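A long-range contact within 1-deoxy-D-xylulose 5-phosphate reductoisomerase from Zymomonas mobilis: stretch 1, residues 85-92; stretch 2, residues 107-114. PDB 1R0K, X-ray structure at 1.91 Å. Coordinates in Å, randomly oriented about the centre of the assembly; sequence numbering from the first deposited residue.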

# COMPACT_ATOMS: atom_id res chain seq x y z
N ALA B 85 1.45 33.81 -22.80
CA ALA B 85 0.06 33.62 -22.40
C ALA B 85 -0.09 32.39 -21.52
O ALA B 85 -0.92 32.37 -20.60
CB ALA B 85 -0.83 33.51 -23.63
N LEU B 86 0.70 31.36 -21.80
CA LEU B 86 0.65 30.12 -21.03
C LEU B 86 1.09 30.41 -19.60
O LEU B 86 0.47 29.95 -18.64
CB LEU B 86 1.59 29.07 -21.63
CG LEU B 86 1.24 28.48 -23.00
CD1 LEU B 86 2.35 27.51 -23.41
CD2 LEU B 86 -0.11 27.76 -22.94
N VAL B 87 2.16 31.18 -19.46
CA VAL B 87 2.65 31.52 -18.14
C VAL B 87 1.60 32.34 -17.40
O VAL B 87 1.33 32.10 -16.22
CB VAL B 87 3.97 32.32 -18.22
CG1 VAL B 87 4.38 32.81 -16.84
CG2 VAL B 87 5.06 31.44 -18.81
N GLU B 88 1.00 33.31 -18.08
CA GLU B 88 -0.02 34.14 -17.46
C GLU B 88 -1.20 33.30 -17.00
O GLU B 88 -1.72 33.50 -15.91
CB GLU B 88 -0.47 35.24 -18.43
CG GLU B 88 0.61 36.26 -18.73
CD GLU B 88 0.19 37.27 -19.78
OE1 GLU B 88 -0.87 37.92 -19.60
OE2 GLU B 88 0.91 37.41 -20.79
N ALA B 89 -1.63 32.36 -17.84
CA ALA B 89 -2.74 31.49 -17.47
C ALA B 89 -2.40 30.75 -16.18
O ALA B 89 -3.23 30.61 -15.28
CB ALA B 89 -3.03 30.50 -18.58
N ALA B 90 -1.16 30.27 -16.09
CA ALA B 90 -0.69 29.53 -14.92
C ALA B 90 -0.63 30.40 -13.67
O ALA B 90 -0.55 29.88 -12.55
CB ALA B 90 0.69 28.93 -15.21
N MET B 91 -0.67 31.71 -13.86
CA MET B 91 -0.61 32.65 -12.75
C MET B 91 -1.97 33.24 -12.42
O MET B 91 -2.06 34.15 -11.59
CB MET B 91 0.38 33.77 -13.08
CG MET B 91 1.82 33.31 -13.22
SD MET B 91 2.92 34.64 -13.77
CE MET B 91 3.11 35.57 -12.26
N MET B 92 -3.03 32.74 -13.05
CA MET B 92 -4.36 33.27 -12.79
C MET B 92 -4.90 32.97 -11.39
O MET B 92 -5.94 33.49 -11.00
CB MET B 92 -5.34 32.80 -13.87
CG MET B 92 -5.07 33.46 -15.22
SD MET B 92 -6.26 33.01 -16.49
CE MET B 92 -7.67 34.05 -16.02
N LEU B 107 8.09 24.11 -19.01
CA LEU B 107 8.83 24.51 -17.81
C LEU B 107 8.41 25.85 -17.21
O LEU B 107 8.16 25.95 -16.00
CB LEU B 107 10.34 24.54 -18.12
CG LEU B 107 11.02 23.19 -18.39
CD1 LEU B 107 12.49 23.43 -18.70
CD2 LEU B 107 10.87 22.27 -17.18
N LYS B 108 8.35 26.89 -18.04
CA LYS B 108 7.99 28.23 -17.58
C LYS B 108 6.64 28.32 -16.88
O LYS B 108 6.54 28.90 -15.80
CB LYS B 108 8.00 29.20 -18.76
CG LYS B 108 9.38 29.69 -19.16
CD LYS B 108 9.94 30.62 -18.10
CE LYS B 108 11.24 31.25 -18.55
NZ LYS B 108 11.75 32.22 -17.54
N ALA B 109 5.61 27.75 -17.49
CA ALA B 109 4.27 27.79 -16.90
C ALA B 109 4.23 26.93 -15.64
O ALA B 109 3.58 27.30 -14.65
CB ALA B 109 3.23 27.29 -17.91
N THR B 110 4.90 25.79 -15.68
CA THR B 110 4.93 24.88 -14.54
C THR B 110 5.57 25.58 -13.34
O THR B 110 5.03 25.55 -12.24
CB THR B 110 5.71 23.59 -14.89
OG1 THR B 110 5.04 22.91 -15.95
CG2 THR B 110 5.79 22.67 -13.68
N LEU B 111 6.72 26.21 -13.56
CA LEU B 111 7.39 26.91 -12.48
C LEU B 111 6.52 28.05 -11.97
O LEU B 111 6.42 28.27 -10.76
CB LEU B 111 8.73 27.47 -12.95
CG LEU B 111 9.49 28.28 -11.89
CD1 LEU B 111 9.57 27.50 -10.59
CD2 LEU B 111 10.89 28.61 -12.41
N ALA B 112 5.89 28.78 -12.89
CA ALA B 112 5.02 29.88 -12.50
C ALA B 112 3.91 29.40 -11.57
O ALA B 112 3.66 30.00 -10.53
CB ALA B 112 4.42 30.54 -13.74
N ALA B 113 3.26 28.30 -11.94
CA ALA B 113 2.19 27.72 -11.13
C ALA B 113 2.73 27.32 -9.75
O ALA B 113 2.11 27.58 -8.72
CB ALA B 113 1.60 26.51 -11.83
N ILE B 114 3.89 26.66 -9.74
CA ILE B 114 4.48 26.24 -8.48
C ILE B 114 4.74 27.45 -7.57
O ILE B 114 4.48 27.40 -6.38
CB ILE B 114 5.80 25.48 -8.72
CG1 ILE B 114 5.50 24.09 -9.28
CG2 ILE B 114 6.59 25.38 -7.42
CD1 ILE B 114 6.72 23.29 -9.66

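Two helical segments lie side by side here, running in nearly the same direction: their axes cross at -20° and come within 8.1 Å of each other. The CA atoms draw closest at Val87 and Ala109, 4.3 Å apart, and one helical turn further on the CA atoms of Ala90 and Ala113 are 5.1 Å apart. Helical hydrogen bonds run within each segment: in the first, Ala90 N donates to Leu86 O at 3.0 Å, and in the second, Ala113 N donates to Ala109 O at 2.9 Å. No hydrogen bond crosses between the stretches, so what joins them directly is apolar packing, with 278 Å² buried in total over both sides.

The rule that permits this spacing is small side chains at the seam. Ala90 points its CB toward the second helix and rests among three alanines, its CB lying 4.1 Å from Ala109 CB, 4.3 Å from Ala112 CB and 4.3 Å from Ala113 CB. The same methyl also approaches the backbone, with Ala90 CB 3.4 Å from Ala109 O, a close van der Waals contact that leaves little spare room at this point. The backbone of Ala90 takes part too, its O lying 3.8 Å from Ala113 CA. With single methyls on both sides, main-chain atoms also come into contact.

Around this methyl cluster, longer side chains extend the contact. Val87, in the t rotamer, spreads its two methyls along one turn of the neighbouring helix: its CG1 reaches Ala112 CB at 3.8 Å, while its CG2 lies 3.7 Å from Lys108 CB and 4.0 Å from Ala109 N. Lys108 thus contributes the aliphatic base of its side chain, while its end leads away and NZ finds a hydrogen bond elsewhere in the structure; the charge need not be buried to gain the packing. Ala112, whose CB points toward the first stretch, also receives Met91, with Met91 CG at 3.8 Å from Ala112 CB. One methyl therefore serves Val87, Ala90 and Met91.

Leu86 makes a lighter contact, its O 3.9 Å from Ala109 CB and its CB 4.4 Å from that same methyl. Its CA-to-CB bond points sideways, and only its CB and its backbone O come near Ala109 CB. Glu88 and Thr110 direct their CB atoms away and make no contact across the pair, leaving the interface to apolar groups and backbone.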